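Local atomic coordinates of DUF115 domain-containing protein (Magnetospirillum magneticum AMB-1, PDB entry 5MU5), a protein that is a Maf-type glycosyltransferase involved in forming the bacterial flagellum, probably by attaching sugars to flagellin. Residues E245-R250 / E654-K659; F592-T597 / R634-Q639; L239-D244 / L598-M603; S350-P355 / P370-Y375. All coordinates share one frame; numbering follows the deposited sequence.

Interaction 1: E245-R250 / E654-K659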
# COMPACT_ATOMS: atom_id res chain seq x y z
N GLU A 245 -10.45 -9.46 -6.75
CA GLU A 245 -11.55 -8.72 -6.17
C GLU A 245 -12.83 -9.50 -6.34
O GLU A 245 -13.69 -9.44 -5.48
CB GLU A 245 -11.68 -7.33 -6.78
CG GLU A 245 -10.48 -6.43 -6.49
CD GLU A 245 -10.33 -6.05 -5.02
OE1 GLU A 245 -11.35 -5.80 -4.34
OE2 GLU A 245 -9.16 -5.95 -4.54
N MET A 246 -12.97 -10.23 -7.44
CA MET A 246 -14.12 -11.11 -7.63
C MET A 246 -14.15 -12.15 -6.52
O MET A 246 -15.20 -12.37 -5.91
CB MET A 246 -14.10 -11.81 -8.98
CG MET A 246 -14.43 -10.91 -10.16
SD MET A 246 -14.30 -11.82 -11.70
CE MET A 246 -15.12 -10.68 -12.79
N GLU A 247 -13.02 -12.78 -6.24
CA GLU A 247 -12.97 -13.78 -5.19
C GLU A 247 -13.28 -13.23 -3.79
O GLU A 247 -13.92 -13.90 -3.00
CB GLU A 247 -11.63 -14.48 -5.15
CG GLU A 247 -11.45 -15.48 -4.00
CD GLU A 247 -12.63 -16.43 -3.82
OE1 GLU A 247 -13.35 -16.68 -4.82
OE2 GLU A 247 -12.86 -16.92 -2.68
N MET A 248 -12.79 -12.03 -3.48
CA MET A 248 -12.98 -11.44 -2.16
C MET A 248 -14.44 -11.19 -1.94
O MET A 248 -14.98 -11.50 -0.88
CB MET A 248 -12.27 -10.09 -2.02
CG MET A 248 -10.76 -10.08 -2.10
SD MET A 248 -9.92 -11.10 -0.89
CE MET A 248 -9.71 -12.65 -1.77
N THR A 249 -15.07 -10.58 -2.94
CA THR A 249 -16.46 -10.22 -2.90
C THR A 249 -17.35 -11.47 -2.91
O THR A 249 -18.38 -11.48 -2.25
CB THR A 249 -16.81 -9.23 -4.04
OG1 THR A 249 -16.16 -7.99 -3.82
CG2 THR A 249 -18.28 -8.96 -4.13
N ARG A 250 -16.95 -12.51 -3.65
CA ARG A 250 -17.71 -13.77 -3.64
C ARG A 250 -17.66 -14.42 -2.24
O ARG A 250 -18.68 -14.85 -1.70
CB ARG A 250 -17.18 -14.75 -4.67
CG ARG A 250 -17.94 -16.06 -4.73
CD ARG A 250 -17.09 -17.16 -5.33
NE ARG A 250 -16.07 -17.58 -4.38
CZ ARG A 250 -16.26 -18.49 -3.42
NH1 ARG A 250 -17.43 -19.11 -3.29
NH2 ARG A 250 -15.27 -18.77 -2.59
N GLU A 654 -11.95 -21.89 -6.39
CA GLU A 654 -11.18 -22.59 -7.42
C GLU A 654 -12.01 -22.82 -8.66
O GLU A 654 -11.47 -22.86 -9.75
CB GLU A 654 -10.55 -23.90 -6.90
CG GLU A 654 -9.42 -23.64 -5.89
CD GLU A 654 -8.85 -24.90 -5.23
OE1 GLU A 654 -9.59 -25.88 -5.02
OE2 GLU A 654 -7.65 -24.90 -4.88
N GLU A 655 -13.33 -22.93 -8.51
CA GLU A 655 -14.19 -23.05 -9.68
C GLU A 655 -14.18 -21.72 -10.43
O GLU A 655 -13.96 -21.67 -11.65
CB GLU A 655 -15.62 -23.42 -9.28
CG GLU A 655 -16.53 -23.68 -10.48
CD GLU A 655 -18.02 -23.58 -10.14
OE1 GLU A 655 -18.44 -24.11 -9.08
OE2 GLU A 655 -18.78 -22.98 -10.95
N LEU A 656 -14.39 -20.63 -9.69
CA LEU A 656 -14.40 -19.28 -10.26
C LEU A 656 -13.10 -18.96 -11.00
O LEU A 656 -13.12 -18.46 -12.15
CB LEU A 656 -14.64 -18.25 -9.17
CG LEU A 656 -14.47 -16.78 -9.56
CD1 LEU A 656 -15.31 -16.41 -10.77
CD2 LEU A 656 -14.87 -15.95 -8.36
N PHE A 657 -11.98 -19.24 -10.32
CA PHE A 657 -10.65 -18.98 -10.84
C PHE A 657 -10.37 -19.81 -12.09
O PHE A 657 -9.81 -19.30 -13.05
CB PHE A 657 -9.54 -19.22 -9.78
CG PHE A 657 -8.19 -18.72 -10.21
CD1 PHE A 657 -7.92 -17.35 -10.23
CD2 PHE A 657 -7.19 -19.60 -10.62
CE1 PHE A 657 -6.68 -16.87 -10.66
CE2 PHE A 657 -5.95 -19.13 -11.02
CZ PHE A 657 -5.69 -17.76 -11.04
N ASP A 658 -10.76 -21.08 -12.08
CA ASP A 658 -10.60 -21.95 -13.26
C ASP A 658 -11.33 -21.40 -14.49
O ASP A 658 -10.79 -21.41 -15.60
CB ASP A 658 -11.09 -23.38 -12.97
CG ASP A 658 -10.05 -24.21 -12.21
OD1 ASP A 658 -8.94 -23.68 -11.95
OD2 ASP A 658 -10.33 -25.40 -11.89
N LYS A 659 -12.55 -20.90 -14.27
CA LYS A 659 -13.37 -20.39 -15.37
C LYS A 659 -12.95 -19.04 -15.93
O LYS A 659 -12.88 -18.90 -17.14
CB LYS A 659 -14.82 -20.38 -14.95
CG LYS A 659 -15.31 -21.80 -14.74
CD LYS A 659 -16.78 -21.81 -14.41
CE LYS A 659 -17.29 -23.23 -14.32
NZ LYS A 659 -18.77 -23.20 -14.26
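Leu656 meets Met246, Glu247 and Arg250 in a buried contact between two nearly antiparallel helices, 242-257 and the short C-terminal helix 653-661, in which a leucine methyl packs against an ion pair and a methionine. The segment axes pass 10.4 Å apart at 155°, the closest pair of CA atoms, Glu247 and Leu656, is 7.6 Å apart, and the space between them is filled by side chains, chiefly Leu656. One methyl does the work: Leu656 CD2 lies 3.9 Å from Arg250 CD and comes equally near Glu247 OE1, while Met246 adds its CB more loosely. CG of Leu656 stands anti to the backbone N (chi1 171°), which carries the branch toward the opposing helix. Helix 653-661 belongs to the Maf helical bundle region, whereas most of 242-257 falls in the MptE-like part. The charged groups beside this methyl are paired with each other. Arg250 grips Glu247 side-on, three residues back on the same helix: NE binds Glu247 OE1 at 2.9 Å and NH2 binds Glu247 OE2 at 3.0 Å, both close to the guanidinium plane. This bidentate i to i+3 salt bridge fixes the rotation of both groups; Asn325 ND2 adds a further bond to Glu247 OE2. With an alanine at Glu247 the guanidinium of Arg250 is likely to lose its carboxylate mate and to be freer to turn beside Leu656. Trp642 and Tyr643 of helix 618-646 pack against Leu656 and Arg250 respectively.

Interaction 2: F592-T597 / R634-Q639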
# COMPACT_ATOMS: atom_id res chain seq x y z
N PHE A 592 -12.68 -0.29 -6.85
CA PHE A 592 -11.90 -1.40 -6.34
C PHE A 592 -11.85 -2.53 -7.33
O PHE A 592 -10.84 -3.19 -7.47
CB PHE A 592 -12.47 -1.95 -5.04
CG PHE A 592 -12.00 -1.24 -3.83
CD1 PHE A 592 -10.67 -1.27 -3.48
CD2 PHE A 592 -12.90 -0.56 -3.01
CE1 PHE A 592 -10.22 -0.63 -2.35
CE2 PHE A 592 -12.47 0.08 -1.88
CZ PHE A 592 -11.13 0.05 -1.55
N PHE A 593 -12.96 -2.78 -8.01
CA PHE A 593 -13.00 -3.89 -8.98
C PHE A 593 -12.03 -3.77 -10.13
O PHE A 593 -11.39 -4.74 -10.49
CB PHE A 593 -14.41 -4.11 -9.51
CG PHE A 593 -15.11 -5.24 -8.85
CD1 PHE A 593 -15.55 -5.14 -7.56
CD2 PHE A 593 -15.31 -6.43 -9.54
CE1 PHE A 593 -16.19 -6.20 -6.95
CE2 PHE A 593 -15.93 -7.50 -8.93
CZ PHE A 593 -16.38 -7.38 -7.64
N VAL A 594 -11.89 -2.57 -10.69
CA VAL A 594 -11.17 -2.40 -11.95
C VAL A 594 -9.87 -1.62 -11.92
O VAL A 594 -9.04 -1.79 -12.82
CB VAL A 594 -12.09 -1.76 -13.00
CG1 VAL A 594 -13.33 -2.61 -13.20
CG2 VAL A 594 -12.47 -0.32 -12.64
N ARG A 595 -9.63 -0.80 -10.90
CA ARG A 595 -8.46 0.10 -10.93
C ARG A 595 -7.09 -0.59 -11.03
O ARG A 595 -6.19 -0.07 -11.67
CB ARG A 595 -8.45 1.04 -9.72
CG ARG A 595 -8.23 0.33 -8.40
CD ARG A 595 -8.49 1.22 -7.21
NE ARG A 595 -7.99 0.58 -6.00
CZ ARG A 595 -7.87 1.17 -4.82
NH1 ARG A 595 -8.23 2.44 -4.67
NH2 ARG A 595 -7.39 0.49 -3.79
N GLY A 596 -6.93 -1.73 -10.37
CA GLY A 596 -5.65 -2.42 -10.38
C GLY A 596 -5.35 -2.92 -11.77
O GLY A 596 -4.23 -2.76 -12.27
N THR A 597 -6.35 -3.51 -12.40
CA THR A 597 -6.18 -4.06 -13.71
C THR A 597 -5.92 -2.96 -14.73
O THR A 597 -4.89 -3.00 -15.43
CB THR A 597 -7.37 -4.95 -14.03
OG1 THR A 597 -7.37 -6.04 -13.09
CG2 THR A 597 -7.29 -5.49 -15.46
N ARG A 634 -13.69 -4.57 -23.00
CA ARG A 634 -14.79 -5.44 -23.44
C ARG A 634 -14.80 -6.79 -22.70
O ARG A 634 -15.84 -7.23 -22.19
CB ARG A 634 -14.73 -5.66 -24.96
CG ARG A 634 -15.74 -6.65 -25.49
CD ARG A 634 -15.85 -6.63 -27.01
NE ARG A 634 -17.02 -7.42 -27.41
CZ ARG A 634 -17.06 -8.75 -27.50
NH1 ARG A 634 -15.98 -9.49 -27.26
NH2 ARG A 634 -18.20 -9.35 -27.85
N VAL A 635 -13.65 -7.46 -22.66
CA VAL A 635 -13.53 -8.70 -21.92
C VAL A 635 -13.86 -8.50 -20.42
O VAL A 635 -14.57 -9.30 -19.82
CB VAL A 635 -12.12 -9.32 -22.07
CG1 VAL A 635 -11.87 -10.42 -21.04
CG2 VAL A 635 -11.93 -9.85 -23.49
N MET A 636 -13.35 -7.43 -19.82
CA MET A 636 -13.63 -7.14 -18.42
C MET A 636 -15.13 -6.90 -18.19
O MET A 636 -15.70 -7.35 -17.19
CB MET A 636 -12.86 -5.90 -17.96
CG MET A 636 -11.36 -6.08 -17.91
SD MET A 636 -10.48 -4.58 -17.41
CE MET A 636 -10.76 -4.61 -15.64
N THR A 637 -15.74 -6.18 -19.10
CA THR A 637 -17.16 -5.89 -19.05
C THR A 637 -17.96 -7.18 -19.02
O THR A 637 -18.83 -7.36 -18.18
CB THR A 637 -17.55 -5.03 -20.28
OG1 THR A 637 -16.99 -3.72 -20.14
CG2 THR A 637 -19.07 -4.94 -20.44
N LEU A 638 -17.66 -8.08 -19.95
CA LEU A 638 -18.36 -9.36 -20.03
C LEU A 638 -18.12 -10.23 -18.82
O LEU A 638 -19.01 -10.93 -18.39
CB LEU A 638 -17.97 -10.12 -21.28
CG LEU A 638 -18.45 -9.46 -22.57
CD1 LEU A 638 -17.71 -10.08 -23.74
CD2 LEU A 638 -19.97 -9.60 -22.73
N GLN A 639 -16.90 -10.19 -18.28
CA GLN A 639 -16.56 -11.01 -17.10
C GLN A 639 -17.33 -10.55 -15.87
O GLN A 639 -17.84 -11.36 -15.09
CB GLN A 639 -15.06 -10.99 -16.83
CG GLN A 639 -14.30 -11.89 -17.78
CD GLN A 639 -12.86 -12.11 -17.39
OE1 GLN A 639 -12.37 -11.51 -16.44
NE2 GLN A 639 -12.17 -12.96 -18.14
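Thr597 and Met636 reach toward each other tip to tip between helices 589-609 and 618-646, and this is the tight part of the contact. The methyl CE of Met636 sits 3.6 Å from CG2 of Thr597 and 3.8 Å from CB of Thr597, with the sulfur SD of Met636 also 3.8 Å from that CG2. Val594, one turn earlier, comes across at a slant and is looser: its CG1 stands 4.1 Å from Met636 CE. Backbones remain well apart, the nearest CA atoms, those of Val594 and Met636, being 8.4 Å from each other, so the methionine spans the interval. Its chain runs extended through chi2 (178°) and bends only at the last torsion, chi3 78°, which turns CE onto the threonine methyl. The threonine is held with CG2 anti to the backbone N, leaving OG1 on another side, where it hydrogen-bonds Asp91 and the backbone N of Leu242. Ile93 of helix 92-107 touches both Thr597 and Met636, while Ile550, Leu553 and Leu554 of helix 546-564 pack on Val594. On the far side of helix 618-646, Arg634 is exposed and takes no part. Both helices belong to the Maf helical bundle region. No hydrogen bond crosses between the segments, so their direct cohesion rests on van der Waals packing of methyls and a sulfur, whereas the threonine's polar end is spent on tying the helix to neighbouring parts.

Interaction 3: L239-D244 / L598-M603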
# COMPACT_ATOMS: atom_id res chain seq x y z
N LEU A 239 -2.42 -2.56 -5.88
CA LEU A 239 -3.83 -2.43 -6.27
C LEU A 239 -4.34 -3.80 -6.64
O LEU A 239 -3.70 -4.54 -7.38
CB LEU A 239 -4.02 -1.47 -7.43
CG LEU A 239 -3.57 -0.02 -7.23
CD1 LEU A 239 -3.66 0.72 -8.55
CD2 LEU A 239 -4.42 0.65 -6.17
N GLY A 240 -5.47 -4.17 -6.10
CA GLY A 240 -6.03 -5.47 -6.36
C GLY A 240 -6.50 -5.63 -7.79
O GLY A 240 -7.05 -4.70 -8.39
N PHE A 241 -6.31 -6.82 -8.30
CA PHE A 241 -6.68 -7.20 -9.64
C PHE A 241 -8.12 -7.69 -9.71
O PHE A 241 -8.65 -8.25 -8.76
CB PHE A 241 -5.72 -8.27 -10.15
CG PHE A 241 -4.30 -7.82 -10.17
CD1 PHE A 241 -3.95 -6.63 -10.82
CD2 PHE A 241 -3.29 -8.59 -9.59
CE1 PHE A 241 -2.63 -6.21 -10.86
CE2 PHE A 241 -1.96 -8.16 -9.63
CZ PHE A 241 -1.63 -6.97 -10.26
N LEU A 242 -8.73 -7.51 -10.87
CA LEU A 242 -10.13 -7.85 -11.06
C LEU A 242 -10.49 -9.21 -10.48
O LEU A 242 -11.46 -9.33 -9.75
CB LEU A 242 -10.47 -7.82 -12.56
CG LEU A 242 -11.92 -8.16 -12.90
CD1 LEU A 242 -12.87 -7.17 -12.25
CD2 LEU A 242 -12.14 -8.20 -14.40
N HIS A 243 -9.73 -10.24 -10.82
CA HIS A 243 -10.12 -11.60 -10.43
C HIS A 243 -10.00 -11.86 -8.96
O HIS A 243 -10.82 -12.60 -8.42
CB HIS A 243 -9.34 -12.65 -11.23
CG HIS A 243 -9.64 -12.61 -12.69
ND1 HIS A 243 -8.71 -12.95 -13.65
CD2 HIS A 243 -10.73 -12.18 -13.36
CE1 HIS A 243 -9.24 -12.80 -14.84
NE2 HIS A 243 -10.47 -12.32 -14.69
N ASP A 244 -9.01 -11.25 -8.31
CA ASP A 244 -8.90 -11.36 -6.85
C ASP A 244 -10.04 -10.59 -6.18
O ASP A 244 -10.56 -11.02 -5.17
CB ASP A 244 -7.54 -10.84 -6.35
CG ASP A 244 -6.37 -11.63 -6.92
OD1 ASP A 244 -6.46 -12.88 -6.94
OD2 ASP A 244 -5.38 -10.99 -7.38
N LEU A 598 -6.78 -1.95 -14.79
CA LEU A 598 -6.59 -0.83 -15.74
C LEU A 598 -5.28 -0.03 -15.55
O LEU A 598 -4.64 0.35 -16.53
CB LEU A 598 -7.78 0.12 -15.71
CG LEU A 598 -9.14 -0.49 -16.07
CD1 LEU A 598 -10.20 0.59 -16.05
CD2 LEU A 598 -9.13 -1.19 -17.41
N MET A 599 -4.88 0.21 -14.30
CA MET A 599 -3.65 0.95 -14.03
C MET A 599 -2.40 0.16 -14.40
O MET A 599 -1.40 0.73 -14.81
CB MET A 599 -3.55 1.40 -12.57
CG MET A 599 -4.43 2.60 -12.20
SD MET A 599 -4.05 4.14 -13.07
CE MET A 599 -5.09 4.01 -14.52
N MET A 600 -2.45 -1.15 -14.25
CA MET A 600 -1.35 -1.96 -14.66
C MET A 600 -1.25 -2.01 -16.17
O MET A 600 -0.13 -2.02 -16.71
CB MET A 600 -1.49 -3.36 -14.10
CG MET A 600 -1.29 -3.32 -12.61
SD MET A 600 0.30 -2.58 -12.21
CE MET A 600 1.35 -3.97 -12.70
N ALA A 601 -2.40 -2.05 -16.85
CA ALA A 601 -2.40 -1.98 -18.30
C ALA A 601 -1.77 -0.65 -18.74
O ALA A 601 -0.94 -0.63 -19.63
CB ALA A 601 -3.79 -2.13 -18.85
N ALA A 602 -2.11 0.44 -18.08
CA ALA A 602 -1.55 1.76 -18.40
C ALA A 602 -0.07 1.83 -18.18
O ALA A 602 0.64 2.45 -18.96
CB ALA A 602 -2.23 2.86 -17.61
N MET A 603 0.39 1.18 -17.13
CA MET A 603 1.80 1.13 -16.84
C MET A 603 2.56 0.43 -17.96
O MET A 603 3.65 0.89 -18.36
CB MET A 603 2.03 0.37 -15.56
CG MET A 603 3.47 0.46 -15.09
SD MET A 603 3.85 -0.95 -14.06
CE MET A 603 4.06 -2.14 -15.39
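Leu239 and Phe241 face Met599 and Met600 across a wide backbone gap, with CA atoms 8.5 Å apart for Leu239 and Met599 and 8.8 Å for Phe241 and Leu598, where an extended loop segment leads into helix 242-257 beside helix 589-609. Two separate side-chain pairs span it. In the closer one, CE1 of Phe241 meets CG of Met600 at 3.6 Å. The methionine methylene lies near the ring plane, at the edge, so this is not stacking on the face; one face of the ring instead has the backbone oxygen of Leu239 4.0 Å above it, offset toward the rim. The ring is brought there by its first torsion, with CG anti to the carbonyl carbon (chi1 -60°), although the CB of Phe241 does not itself aim at the other helix. The second pair is looser: CD1 of Leu239 rests against CB of Met599 at 4.1 Å, and the methionine chain, bent at both chi2 and chi3, leads its end away from Leu239; the side chain also packs on Met572, Leu575 and Leu579 of helix 568-579. Val94 of helix 92-107 touches Met600, and Asp91 lies against Phe241. Of the four touching residues Met599 is buried and the others are partly exposed. Phe241 occupies the N-cap position of helix 242-257, and the arrangement is that of a helix start and its lead-in chain packed against a helix of the Maf helical bundle region.

Interaction 4: S350-P355 / P370-Y375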
# COMPACT_ATOMS: atom_id res chain seq x y z
N SER A 350 -11.59 -12.99 8.85
CA SER A 350 -11.88 -11.97 7.88
C SER A 350 -13.16 -12.33 7.11
O SER A 350 -13.44 -13.51 6.87
CB SER A 350 -10.71 -11.87 6.91
OG SER A 350 -11.12 -11.24 5.73
N ASN A 351 -13.91 -11.32 6.69
CA ASN A 351 -15.11 -11.57 5.91
C ASN A 351 -14.84 -12.28 4.58
O ASN A 351 -15.75 -12.83 3.98
CB ASN A 351 -15.90 -10.28 5.66
CG ASN A 351 -15.10 -9.21 4.94
OD1 ASN A 351 -13.98 -8.83 5.34
ND2 ASN A 351 -15.70 -8.67 3.88
N THR A 352 -13.57 -12.29 4.15
CA THR A 352 -13.20 -12.92 2.91
C THR A 352 -12.64 -14.33 3.05
O THR A 352 -12.14 -14.87 2.08
CB THR A 352 -12.15 -12.09 2.18
OG1 THR A 352 -11.00 -12.00 3.00
CG2 THR A 352 -12.70 -10.68 1.86
N VAL A 353 -12.70 -14.94 4.23
CA VAL A 353 -12.23 -16.32 4.34
C VAL A 353 -13.15 -17.25 3.54
O VAL A 353 -14.31 -16.92 3.24
CB VAL A 353 -12.12 -16.82 5.80
CG1 VAL A 353 -11.16 -15.93 6.56
CG2 VAL A 353 -13.49 -16.93 6.49
N ASP A 354 -12.63 -18.43 3.19
CA ASP A 354 -13.42 -19.38 2.42
C ASP A 354 -14.79 -19.64 3.10
O ASP A 354 -14.84 -19.95 4.27
CB ASP A 354 -12.65 -20.68 2.23
CG ASP A 354 -13.25 -21.59 1.13
OD1 ASP A 354 -14.29 -22.24 1.40
OD2 ASP A 354 -12.67 -21.64 0.02
N PRO A 355 -15.90 -19.53 2.36
CA PRO A 355 -17.22 -19.78 2.97
C PRO A 355 -17.39 -21.11 3.66
O PRO A 355 -18.20 -21.22 4.57
CB PRO A 355 -18.18 -19.72 1.78
CG PRO A 355 -17.48 -18.90 0.77
CD PRO A 355 -16.01 -19.16 0.94
N PRO A 370 -10.20 -4.18 5.54
CA PRO A 370 -10.28 -2.97 4.73
C PRO A 370 -9.55 -3.02 3.39
O PRO A 370 -8.86 -4.00 3.09
CB PRO A 370 -9.68 -1.89 5.65
CG PRO A 370 -8.81 -2.61 6.60
CD PRO A 370 -9.37 -3.99 6.75
N ALA A 371 -9.74 -1.99 2.57
CA ALA A 371 -8.99 -1.83 1.32
C ALA A 371 -9.25 -2.92 0.28
O ALA A 371 -8.34 -3.38 -0.42
CB ALA A 371 -7.48 -1.73 1.62
N LEU A 372 -10.51 -3.33 0.16
CA LEU A 372 -10.91 -4.36 -0.79
C LEU A 372 -12.30 -4.03 -1.26
O LEU A 372 -13.00 -3.28 -0.60
CB LEU A 372 -10.92 -5.75 -0.12
CG LEU A 372 -9.59 -6.33 0.38
CD1 LEU A 372 -9.81 -7.55 1.28
CD2 LEU A 372 -8.68 -6.69 -0.77
N SER A 373 -12.70 -4.58 -2.40
CA SER A 373 -14.05 -4.43 -2.91
C SER A 373 -15.09 -4.94 -1.90
O SER A 373 -16.15 -4.38 -1.76
CB SER A 373 -14.21 -5.22 -4.22
OG SER A 373 -13.94 -6.61 -4.02
N SER A 374 -14.76 -6.01 -1.19
CA SER A 374 -15.64 -6.60 -0.19
C SER A 374 -15.85 -5.67 1.00
O SER A 374 -16.89 -5.74 1.65
CB SER A 374 -15.04 -7.92 0.28
OG SER A 374 -13.66 -7.75 0.59
N TYR A 375 -14.87 -4.83 1.30
CA TYR A 375 -15.02 -3.87 2.39
C TYR A 375 -16.04 -2.82 2.00
O TYR A 375 -17.00 -2.55 2.72
CB TYR A 375 -13.68 -3.19 2.73
CG TYR A 375 -13.82 -2.26 3.90
CD1 TYR A 375 -13.81 -2.77 5.20
CD2 TYR A 375 -13.99 -0.89 3.72
CE1 TYR A 375 -13.94 -1.93 6.29
CE2 TYR A 375 -14.14 -0.04 4.80
CZ TYR A 375 -14.12 -0.57 6.09
OH TYR A 375 -14.28 0.25 7.19
O HOH W 1 -13.52 -6.99 3.08
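Asn351 and Thr352 carry the contact from the first segment to Ser374, which lies in the first turn of helix 373-378. Along the chain, Ser350 comes first, at the end of strand 346-350; it does not reach across, but its OG shares a 2.8 Å hydrogen bond with OG1 of Thr352 and so helps hold that threonine's rotation. Asn351 follows with its amide directed at the serine, ND2 lying 3.7 Å from CB of Ser374. Water 1 bridges the two side chains: it accepts from Asn351 ND2 at 2.9 Å and hydrogen-bonds Ser374 OG at 2.6 Å. The same ND2 also bonds Ser252 OG of helix 242-257, so this amide nitrogen serves two partners. These residues form a type I beta turn from Ser350 to Val353, closed by Val353 N and Ser350 O, and the turn follows a parallel strand of the large mixed sheet, whose strand 346-350 lies in the MptE-like region. Next comes Thr352, whose OG1 lies between the backbone N and the carbonyl carbon (chi1 61°); its CG2, anti to the carbonyl carbon, is thereby left to face the helix. That methyl packs 3.3 Å from OG of Ser374 and, more loosely, 4.3 Å from CD1 of Leu372, the N-cap residue of helix 373-378. Beyond the turn, the backbone oxygen of Val353 accepts a hydrogen bond from Asn255 ND2, and Pro355 rests on Arg250 and Lys254.

In the fold
From the N terminus, the chain reaches 239-244, which leads into helix 242-257, on which 245-250 lies. Interaction 4 then closes a short loop within the MptE-like region. Next, helix 589-609 carries 592-597 and 598-603; the latter closes interaction 3 back to 239-244, a loop of some 350 residues that encloses interaction 4. Interaction 2 closes on helix 618-646, crossing interaction 3 along the chain, and interaction 1 closes last, at helix 653-661, enclosing interactions 2 and 4 and crossing 3. Helix 242-257 thus lies between sheet region and helical bundle, with Glu245 and Thr249 bonding Ser373, and His243 bonding Gln639.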